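Local atomic coordinates of glycoside Hydrolase (PDB entry 5TA0), a protein that probably hydrolyses agarose chains as a family 86 glycoside hydrolase, here an engineered variant holding an agarose oligosaccharide in its binding cleft. Residues Y283-K288 with S327-D332; Y294-N299 with L347-S352. All blocks are in the same frame, centred on the assembly; numbering follows the deposited sequence. Where two conformers were deposited one is given.

Interaction 1: residues Y283-K288 with S327-D332; sequences YDFPCK and SAQTHD. With GAL (beta-D-galactopyranose), chain C; AAL (3,6-anhydro-alpha-L-galactopyranose), chain B; SO4 (sulfate ion), chain E.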
ATOM      1  N   TYR A 283       0.607  -2.117  -8.121  0.50  6.73           N
ATOM      2  CA  TYR A 283      -0.316  -3.003  -8.799  0.50  6.80           C
ATOM      3  C   TYR A 283       0.368  -4.254  -9.325  0.50  7.12           C
ATOM      4  O   TYR A 283       1.386  -4.195 -10.030  0.50  7.16           O
ATOM      5  CB  TYR A 283      -0.970  -2.276  -9.940  0.50  6.59           C
ATOM      6  CG  TYR A 283      -2.039  -1.303  -9.537  0.50  6.32           C
ATOM      7  CD1 TYR A 283      -3.263  -1.739  -9.094  0.50  6.22           C
ATOM      8  CD2 TYR A 283      -1.843   0.046  -9.660  0.50  6.13           C
ATOM      9  CE1 TYR A 283      -4.264  -0.850  -8.773  0.50  6.07           C
ATOM     10  CE2 TYR A 283      -2.840   0.945  -9.353  0.50  6.08           C
ATOM     11  CZ  TYR A 283      -4.053   0.494  -8.901  0.50  6.11           C
ATOM     12  OH  TYR A 283      -5.062   1.406  -8.625  0.50  6.08           O
ATOM     13  N   ASP A 284      -0.222  -5.390  -8.985  1.00  7.47           N
ATOM     14  CA  ASP A 284       0.109  -6.667  -9.621  1.00  7.75           C
ATOM     15  C   ASP A 284      -0.473  -6.660 -11.029  1.00  8.10           C
ATOM     16  O   ASP A 284      -1.509  -6.048 -11.283  1.00  7.99           O
ATOM     17  CB  ASP A 284      -0.563  -7.821  -8.864  1.00  7.83           C
ATOM     18  CG  ASP A 284       0.160  -8.215  -7.569  1.00  7.49           C
ATOM     19  OD1 ASP A 284       1.383  -7.988  -7.440  1.00  7.62           O
ATOM     20  OD2 ASP A 284      -0.518  -8.811  -6.709  1.00  7.98           O
ATOM     21  N   PHE A 285       0.204  -7.372 -11.915  1.00  8.65           N
ATOM     22  CA  PHE A 285      -0.298  -7.620 -13.283  1.00  8.98           C
ATOM     23  C   PHE A 285      -0.592  -9.120 -13.467  1.00  9.14           C
ATOM     24  O   PHE A 285       0.234  -9.866 -14.016  1.00  9.78           O
ATOM     25  CB  PHE A 285       0.691  -7.167 -14.370  1.00  9.39           C
ATOM     26  CG  PHE A 285       0.897  -5.673 -14.522  1.00  9.68           C
ATOM     27  CD1 PHE A 285       0.157  -4.711 -13.866  1.00 10.10           C
ATOM     28  CD2 PHE A 285       1.863  -5.239 -15.421  1.00 10.75           C
ATOM     29  CE1 PHE A 285       0.384  -3.356 -14.104  1.00 10.03           C
ATOM     30  CE2 PHE A 285       2.112  -3.900 -15.651  1.00 10.77           C
ATOM     31  CZ  PHE A 285       1.356  -2.958 -14.996  1.00 10.77           C
ATOM     32  N   PRO A 286      -1.766  -9.590 -13.033  1.00  8.99           N
ATOM     33  CA  PRO A 286      -2.088 -11.024 -13.198  1.00  9.69           C
ATOM     34  C   PRO A 286      -2.379 -11.466 -14.619  1.00 10.51           C
ATOM     35  O   PRO A 286      -2.376 -12.672 -14.866  1.00 11.47           O
ATOM     36  CB  PRO A 286      -3.327 -11.204 -12.329  1.00  9.48           C
ATOM     37  CG  PRO A 286      -3.955  -9.836 -12.321  1.00  9.22           C
ATOM     38  CD  PRO A 286      -2.812  -8.889 -12.264  1.00  9.08           C
ATOM     39  N   CYS A 287      -2.619 -10.546 -15.535  1.00 10.71           N
ATOM     40  CA  CYS A 287      -3.040 -10.927 -16.892  1.00 11.02           C
ATOM     41  C   CYS A 287      -2.797  -9.786 -17.873  1.00 11.01           C
ATOM     42  O   CYS A 287      -3.712  -9.050 -18.222  1.00 10.78           O
ATOM     43  CB  CYS A 287      -4.508 -11.344 -16.880  1.00 12.03           C
ATOM     44  SG  CYS A 287      -5.652 -10.146 -16.184  1.00 13.22           S
ATOM     45  N   LYS A 288      -1.538  -9.631 -18.259  1.00 12.33           N
ATOM     46  CA  LYS A 288      -1.146  -8.629 -19.248  1.00 13.99           C
ATOM     47  C   LYS A 288      -0.687  -9.374 -20.487  1.00 15.35           C
ATOM     48  O   LYS A 288       0.432  -9.904 -20.531  1.00 15.50           O
ATOM     49  CB  LYS A 288      -0.048  -7.712 -18.719  1.00 15.28           C
ATOM     50  CG  LYS A 288       0.277  -6.558 -19.659  1.00 17.05           C
ATOM     51  CD  LYS A 288       1.280  -5.608 -19.049  1.00 19.02           C
ATOM     52  CE  LYS A 288       1.529  -4.404 -19.929  1.00 21.70           C
ATOM     53  NZ  LYS A 288       2.285  -4.746 -21.160  1.00 23.21           N
ATOM     54  N   SER A 327      -3.532  -2.973  -5.574  1.00  8.82           N
ATOM     55  CA  SER A 327      -4.145  -4.318  -5.753  1.00  9.98           C
ATOM     56  C   SER A 327      -3.672  -4.857  -7.101  1.00  9.26           C
ATOM     57  O   SER A 327      -2.482  -5.109  -7.221  1.00 10.10           O
ATOM     58  CB  SER A 327      -5.655  -4.439  -5.485  1.00 11.12           C
ATOM     59  OG  SER A 327      -6.394  -3.733  -6.444  1.00 12.29           O
ATOM     60  N   ALA A 328      -4.586  -5.089  -8.042  1.00  9.24           N
ATOM     61  CA  ALA A 328      -4.208  -5.603  -9.373  1.00  9.60           C
ATOM     62  C   ALA A 328      -4.748  -4.676 -10.452  1.00 10.22           C
ATOM     63  O   ALA A 328      -5.807  -4.043 -10.293  1.00 11.80           O
ATOM     64  CB  ALA A 328      -4.765  -7.000  -9.583  1.00  9.88           C
ATOM     65  N   GLN A 329      -4.009  -4.592 -11.548  1.00  9.68           N
ATOM     66  CA  GLN A 329      -4.532  -4.055 -12.790  1.00 10.31           C
ATOM     67  C   GLN A 329      -4.779  -5.267 -13.675  1.00  9.72           C
ATOM     68  O   GLN A 329      -3.866  -6.062 -13.860  1.00 10.77           O
ATOM     69  CB  GLN A 329      -3.534  -3.091 -13.420  1.00 11.55           C
ATOM     70  CG  GLN A 329      -4.008  -2.579 -14.761  1.00 13.26           C
ATOM     71  CD  GLN A 329      -3.270  -1.382 -15.287  1.00 14.95           C
ATOM     72  OE1 GLN A 329      -2.237  -0.962 -14.745  1.00 15.69           O
ATOM     73  NE2 GLN A 329      -3.799  -0.834 -16.407  1.00 16.09           N
ATOM     74  N   THR A 330      -5.974  -5.369 -14.230  1.00  9.65           N
ATOM     75  CA  THR A 330      -6.415  -6.596 -14.909  1.00 10.06           C
ATOM     76  C   THR A 330      -6.540  -6.376 -16.434  1.00  9.84           C
ATOM     77  O   THR A 330      -7.619  -6.431 -16.982  1.00 10.80           O
ATOM     78  CB  THR A 330      -7.736  -7.121 -14.310  1.00  9.89           C
ATOM     79  OG1 THR A 330      -8.758  -6.133 -14.413  1.00 10.43           O
ATOM     80  CG2 THR A 330      -7.567  -7.517 -12.830  1.00  9.96           C
ATOM     81  N   HIS A 331      -5.416  -6.167 -17.099  1.00 10.66           N
ATOM     82  CA  HIS A 331      -5.422  -5.685 -18.508  1.00 10.95           C
ATOM     83  C   HIS A 331      -6.318  -6.526 -19.406  1.00 11.24           C
ATOM     84  O   HIS A 331      -7.137  -5.992 -20.128  1.00 10.96           O
ATOM     85  CB  HIS A 331      -4.047  -5.743 -19.120  1.00 11.59           C
ATOM     86  CG  HIS A 331      -3.052  -4.892 -18.426  1.00 11.96           C
ATOM     87  ND1 HIS A 331      -2.403  -5.303 -17.285  1.00 12.40           N
ATOM     88  CD2 HIS A 331      -2.590  -3.657 -18.704  1.00 12.57           C
ATOM     89  CE1 HIS A 331      -1.589  -4.344 -16.881  1.00 12.64           C
ATOM     90  NE2 HIS A 331      -1.692  -3.329 -17.716  1.00 12.94           N
ATOM     91  N   ASP A 332      -6.147  -7.844 -19.334  1.00 10.98           N
ATOM     92  CA  ASP A 332      -6.871  -8.739 -20.251  1.00 11.51           C
ATOM     93  C   ASP A 332      -8.363  -8.785 -19.980  1.00 11.88           C
ATOM     94  O   ASP A 332      -9.117  -9.333 -20.796  1.00 12.87           O
ATOM     95  CB  ASP A 332      -6.290 -10.163 -20.218  1.00 11.98           C
ATOM     96  CG  ASP A 332      -4.843 -10.244 -20.740  1.00 12.41           C
ATOM     97  OD1 ASP A 332      -4.345  -9.273 -21.325  1.00 13.37           O
ATOM     98  OD2 ASP A 332      -4.199 -11.293 -20.516  1.00 13.50           O
TER
HETATM   99  C1  GAL C   1      -0.543  -0.738 -20.554  1.00 22.38           C
HETATM  100  C2  GAL C   1      -1.754  -0.191 -19.828  1.00 21.70           C
HETATM  101  C3  GAL C   1      -1.360   0.870 -18.805  1.00 20.38           C
HETATM  102  C4  GAL C   1      -0.232   0.367 -17.915  1.00 19.86           C
HETATM  103  C5  GAL C   1       0.921  -0.122 -18.780  1.00 21.07           C
HETATM  104  C6  GAL C   1       2.103  -0.571 -17.944  1.00 21.53           C
HETATM  105  O1  GAL C   1      -0.891  -1.826 -21.431  1.00 25.69           O
HETATM  106  O2  GAL C   1      -2.665   0.413 -20.745  1.00 24.04           O
HETATM  107  O3  GAL C   1      -2.556   1.179 -18.082  1.00 20.87           O
HETATM  108  O4  GAL C   1      -0.679  -0.714 -17.084  1.00 17.90           O
HETATM  109  O5  GAL C   1       0.428  -1.193 -19.598  1.00 22.45           O
HETATM  110  O6  GAL C   1       3.174  -0.986 -18.794  1.00 22.75           O
HETATM  111  C1  AAL B   2      -2.547   2.440 -17.408  1.00 20.77           C
HETATM  112  C2  AAL B   2      -3.950   3.031 -17.532  1.00 21.83           C
HETATM  113  C3  AAL B   2      -4.089   4.132 -16.511  1.00 21.13           C
HETATM  114  C4  AAL B   2      -3.894   3.606 -15.117  1.00 21.49           C
HETATM  115  C5  AAL B   2      -2.407   3.398 -15.157  1.00 20.39           C
HETATM  116  C6  AAL B   2      -1.933   4.699 -15.759  1.00 19.54           C
HETATM  117  O2  AAL B   2      -4.952   2.031 -17.298  1.00 22.06           O
HETATM  118  O3  AAL B   2      -2.993   5.052 -16.676  1.00 20.95           O
HETATM  119  O4  AAL B   2      -4.187   4.638 -14.204  1.00 23.12           O
HETATM  120  O5  AAL B   2      -2.159   2.293 -16.030  1.00 18.88           O
HETATM  121  S   SO4 E 702      -6.022  -0.945 -19.449  1.00 37.29           S
HETATM  122  O1  SO4 E 702      -6.001  -1.498 -18.076  1.00 37.09           O
HETATM  123  O2  SO4 E 702      -5.087   0.211 -19.545  1.00 37.72           O
HETATM  124  O3  SO4 E 702      -7.396  -0.480 -19.757  1.00 38.42           O
HETATM  125  O4  SO4 E 702      -5.604  -2.017 -20.387  1.00 40.35           O
HETATM  126  O   HOH W   1      -2.519  -7.665 -15.606  1.00  9.78           O
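F285 and H331 form a T-shaped pair: the imidazole edge points at the phenyl face, CE1 centred over it, with planes at 85° and centroids 4.6 Å apart. The imidazole is itself sandwiched, K288 CG lying 3.9 Å from the H331 ring centroid on one face and Q329 CG nearer the rim of the other. A water held by C287 N and Q329 O meets H331 ND1 at 2.9 Å, while H331 NE2 donates to galactose (GAL) O4, also at 2.9 Å. Where parallel strands 277-285 and 321-326 of the alpha/beta barrel end, D284 N bonds S327 O (2.9 Å) and Q329 N bonds D284 O; F285, K288, Q329 and H331 here belong to the glycan pocket. Q329 reaches the sugar beside F285 on an extended chain, its CG opposite the backbone N (chi1 176°) and its amide nearly perpendicular to the phenyl ring. Q329 OE1 accepts from GAL O4 at 2.8 Å. Q329 NE2 donates to GAL O3 at 2.9 Å, and also to a sulfate. Replacing F285 by alanine is likely to open a gap beside H331 CE1 and leave the imidazole less firmly fixed. D332 N bonds C287 O, its carboxylate taking the N-H groups of D289 and G290.

Interaction 2: residues Y294-N299 with L347-S352; sequences YRKGSN and LKSTNS. With EDO (1,2-ethanediol), chain U; EDO (1,2-ethanediol), chain O.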
ATOM      1  N   TYR A 294       4.012 -10.158 -11.021  1.00 10.40           N
ATOM      2  CA  TYR A 294       3.580  -9.820  -9.661  1.00  9.65           C
ATOM      3  C   TYR A 294       4.545  -8.927  -8.920  1.00  9.32           C
ATOM      4  O   TYR A 294       5.768  -9.013  -9.092  1.00 10.84           O
ATOM      5  CB  TYR A 294       3.359 -11.098  -8.859  1.00  9.65           C
ATOM      6  CG  TYR A 294       2.132 -11.839  -9.356  1.00  9.62           C
ATOM      7  CD1 TYR A 294       0.867 -11.285  -9.221  1.00  9.59           C
ATOM      8  CD2 TYR A 294       2.229 -13.054 -10.023  1.00 10.99           C
ATOM      9  CE1 TYR A 294      -0.251 -11.915  -9.706  1.00 10.05           C
ATOM     10  CE2 TYR A 294       1.104 -13.685 -10.500  1.00 10.86           C
ATOM     11  CZ  TYR A 294      -0.130 -13.131 -10.346  1.00 10.42           C
ATOM     12  OH  TYR A 294      -1.262 -13.742 -10.812  1.00 11.28           O
ATOM     13  N   ARG A 295       3.967  -8.048  -8.110  1.00  8.41           N
ATOM     14  CA  ARG A 295       4.680  -7.334  -7.064  1.00  8.03           C
ATOM     15  C   ARG A 295       4.556  -8.082  -5.725  1.00  7.74           C
ATOM     16  O   ARG A 295       5.510  -8.102  -4.927  1.00  7.36           O
ATOM     17  CB  ARG A 295       4.124  -5.931  -6.916  1.00  7.93           C
ATOM     18  CG  ARG A 295       4.274  -5.078  -8.167  1.00  7.74           C
ATOM     19  CD  ARG A 295       3.841  -3.650  -7.924  1.00  7.65           C
ATOM     20  NE  ARG A 295       3.909  -2.869  -9.149  1.00  8.02           N
ATOM     21  CZ  ARG A 295       4.948  -2.145  -9.563  1.00  7.73           C
ATOM     22  NH1 ARG A 295       6.062  -2.022  -8.841  1.00  7.94           N
ATOM     23  NH2 ARG A 295       4.851  -1.523 -10.731  1.00  8.52           N
ATOM     24  N   LYS A 296       3.367  -8.629  -5.438  1.00  7.64           N
ATOM     25  CA  LYS A 296       3.181  -9.364  -4.201  1.00  7.58           C
ATOM     26  C   LYS A 296       4.272 -10.418  -4.071  1.00  7.67           C
ATOM     27  O   LYS A 296       4.716 -11.016  -5.069  1.00  7.74           O
ATOM     28  CB  LYS A 296       1.793  -9.971  -4.078  1.00  7.72           C
ATOM     29  CG  LYS A 296       1.388 -11.031  -5.120  1.00  7.82           C
ATOM     30  CD  LYS A 296      -0.050 -11.450  -4.841  1.00  7.90           C
ATOM     31  CE  LYS A 296      -0.648 -12.359  -5.891  1.00  8.17           C
ATOM     32  NZ  LYS A 296      -0.374 -13.800  -5.626  1.00  8.11           N
ATOM     33  N   GLY A 297       4.763 -10.585  -2.853  1.00  7.34           N
ATOM     34  CA  GLY A 297       5.961 -11.373  -2.608  1.00  7.74           C
ATOM     35  C   GLY A 297       7.216 -10.551  -2.604  1.00  7.68           C
ATOM     36  O   GLY A 297       7.207  -9.389  -2.181  1.00  7.90           O
ATOM     37  N   SER A 298       8.335 -11.139  -3.042  1.00  7.90           N
ATOM     38  CA  SER A 298       9.632 -10.526  -2.841  1.00  7.96           C
ATOM     39  C   SER A 298       9.873  -9.229  -3.614  1.00  7.37           C
ATOM     40  O   SER A 298      10.731  -8.426  -3.221  1.00  6.95           O
ATOM     41  CB  SER A 298      10.780 -11.504  -3.143  1.00  8.39           C
ATOM     42  OG  SER A 298      11.002 -11.687  -4.551  1.00  9.03           O
ATOM     43  N   ASN A 299       9.185  -9.067  -4.748  1.00  7.28           N
ATOM     44  CA  ASN A 299       9.392  -7.856  -5.576  1.00  7.50           C
ATOM     45  C   ASN A 299       9.040  -6.559  -4.816  1.00  7.51           C
ATOM     46  O   ASN A 299       9.868  -5.667  -4.706  1.00  7.60           O
ATOM     47  CB  ASN A 299       8.619  -8.007  -6.891  1.00  7.76           C
ATOM     48  CG  ASN A 299       8.718  -6.796  -7.795  1.00  7.97           C
ATOM     49  OD1 ASN A 299       7.758  -6.037  -7.936  1.00  8.67           O
ATOM     50  ND2 ASN A 299       9.883  -6.572  -8.377  1.00  8.37           N
ATOM     51  N   LEU A 347      -9.091  -9.117  -5.457  1.00  7.50           N
ATOM     52  CA  LEU A 347      -9.117  -9.603  -4.062  1.00  7.58           C
ATOM     53  C   LEU A 347      -7.798 -10.239  -3.655  1.00  7.94           C
ATOM     54  O   LEU A 347      -7.246  -9.976  -2.562  1.00  8.03           O
ATOM     55  CB  LEU A 347     -10.276 -10.590  -3.827  1.00  7.67           C
ATOM     56  CG  LEU A 347     -11.657  -9.956  -3.751  1.00  8.06           C
ATOM     57  CD1 LEU A 347     -12.721 -11.028  -3.907  1.00  8.25           C
ATOM     58  CD2 LEU A 347     -11.847  -9.181  -2.454  1.00  7.92           C
ATOM     59  N   LYS A 348      -7.286 -11.147  -4.485  1.00  8.04           N
ATOM     60  CA  LYS A 348      -6.100 -11.916  -4.058  1.00  8.82           C
ATOM     61  C   LYS A 348      -4.868 -11.037  -3.956  1.00  8.27           C
ATOM     62  O   LYS A 348      -4.026 -11.242  -3.091  1.00  8.80           O
ATOM     63  CB  LYS A 348      -5.870 -13.156  -4.935  1.00  9.33           C
ATOM     64  CG  LYS A 348      -5.458 -12.896  -6.357  1.00  9.97           C
ATOM     65  CD  LYS A 348      -5.413 -14.199  -7.157  1.00 10.76           C
ATOM     66  CE  LYS A 348      -5.154 -14.013  -8.635  1.00 11.27           C
ATOM     67  NZ  LYS A 348      -3.729 -13.717  -8.945  1.00 10.81           N
ATOM     68  N   SER A 349      -4.757 -10.035  -4.839  1.00  7.54           N
ATOM     69  CA  SER A 349      -3.663  -9.072  -4.733  1.00  7.79           C
ATOM     70  C   SER A 349      -3.820  -8.199  -3.495  1.00  7.53           C
ATOM     71  O   SER A 349      -2.829  -7.927  -2.812  1.00  7.46           O
ATOM     72  CB  SER A 349      -3.584  -8.218  -5.993  1.00  7.96           C
ATOM     73  OG  SER A 349      -3.041  -8.981  -7.070  1.00  8.28           O
ATOM     74  N   THR A 350      -5.043  -7.778  -3.214  1.00  7.37           N
ATOM     75  CA  THR A 350      -5.289  -6.948  -2.047  1.00  7.58           C
ATOM     76  C   THR A 350      -4.866  -7.631  -0.761  1.00  7.79           C
ATOM     77  O   THR A 350      -4.144  -7.029   0.057  1.00  7.69           O
ATOM     78  CB  THR A 350      -6.763  -6.537  -1.933  1.00  7.94           C
ATOM     79  OG1 THR A 350      -7.157  -5.867  -3.126  1.00  8.94           O
ATOM     80  CG2 THR A 350      -6.937  -5.565  -0.770  1.00  8.40           C
ATOM     81  N   ASN A 351      -5.295  -8.872  -0.562  1.00  7.30           N
ATOM     82  CA  ASN A 351      -4.994  -9.552   0.685  1.00  7.48           C
ATOM     83  C   ASN A 351      -3.492  -9.746   0.891  1.00  7.59           C
ATOM     84  O   ASN A 351      -2.977  -9.522   1.987  1.00  7.41           O
ATOM     85  CB  ASN A 351      -5.715 -10.905   0.750  1.00  7.64           C
ATOM     86  CG  ASN A 351      -7.159 -10.783   1.145  1.00  8.17           C
ATOM     87  OD1 ASN A 351      -7.531  -9.969   1.967  1.00  8.38           O
ATOM     88  ND2 ASN A 351      -8.001 -11.569   0.524  1.00  8.62           N
ATOM     89  N   SER A 352      -2.774 -10.166  -0.152  1.00  7.46           N
ATOM     90  CA  SER A 352      -1.345 -10.377  -0.032  1.00  7.32           C
ATOM     91  C   SER A 352      -0.604  -9.073   0.240  1.00  7.05           C
ATOM     92  O   SER A 352       0.242  -9.010   1.138  1.00  7.23           O
ATOM     93  CB  SER A 352      -0.739 -11.087  -1.242  1.00  7.57           C
ATOM     94  OG  SER A 352      -1.254 -12.399  -1.377  1.00  8.29           O
TER
HETATM   95  C1  EDO U 718       5.742  -6.748 -11.275  1.00 23.73           C
HETATM   96  O1  EDO U 718       6.859  -6.109 -10.700  1.00 19.95           O
HETATM   97  C2  EDO U 718       5.136  -5.863 -12.330  1.00 25.54           C
HETATM   98  O2  EDO U 718       3.769  -5.787 -12.015  1.00 27.56           O
HETATM   99  C1  EDO O 712     -11.286  -4.180  -1.854  1.00 21.36           C
HETATM  100  O1  EDO O 712     -10.481  -4.068  -0.720  1.00 20.26           O
HETATM  101  C2  EDO O 712     -10.769  -5.421  -2.539  1.00 20.45           C
HETATM  102  O2  EDO O 712      -9.784  -4.946  -3.452  1.00 18.30           O
HETATM  103  O   HOH W   2      -1.609 -14.420  -3.197  1.00  8.82           O
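K296 lies against S352 in the closest-packed part of this buried contact, its CD 3.7 Å from S352 CB and its own CB 4.0 Å from the same carbon. CG of K296 sits between the backbone N and the carbonyl carbon (chi1 63°); from there the extended chain lays CD on S352 before a bend at chi4 (88°) brings NZ to E506 and a water. The rest is looser and polar. That water spans the gap, accepting from K296 NZ at 2.8 Å and donating to S352 OG at 2.7 Å. K348 crosses Y294 at about a right angle and gives Y294 OH a weak hydrogen bond (NZ to OH 3.1 Å), the ammonium lying obliquely to the ring; that hydroxyl also bonds Q292. The two lysine NZ atoms are 4.7 Å apart, but both form salt bridges to E506, which probably offsets their like charges. G297, N-cap of helix 298-315, bonds through its N to Q356 of helix 340-358. With E506 and N450, the partner of S352 OG, both in the beta-sandwich region, the arrangement is buried polar packing of helix 340-358 and the loop leading into helix 298-315, on the outside of an alpha/beta barrel, against that region.

In the fold
Both contacts join the same part of the barrel, and their segments alternate along the chain. Interaction 1 lies at the strand ends and is only partly buried, next to the bound glycan; one edge-to-face aromatic pair, an amide and sugar-directed bonds dominate it. Interaction 2 is fully buried, on the helical side facing the beta-sandwich region, and is charged and water-bridged, with little area in contact. D284 joins them: its OD2 bonds S349 OG at 2.6 Å, and its OD1 takes the backbone N of R295 at 2.7 Å and that of K296. S327 also packs on T350, tying segment 327-332 to helix 340-358.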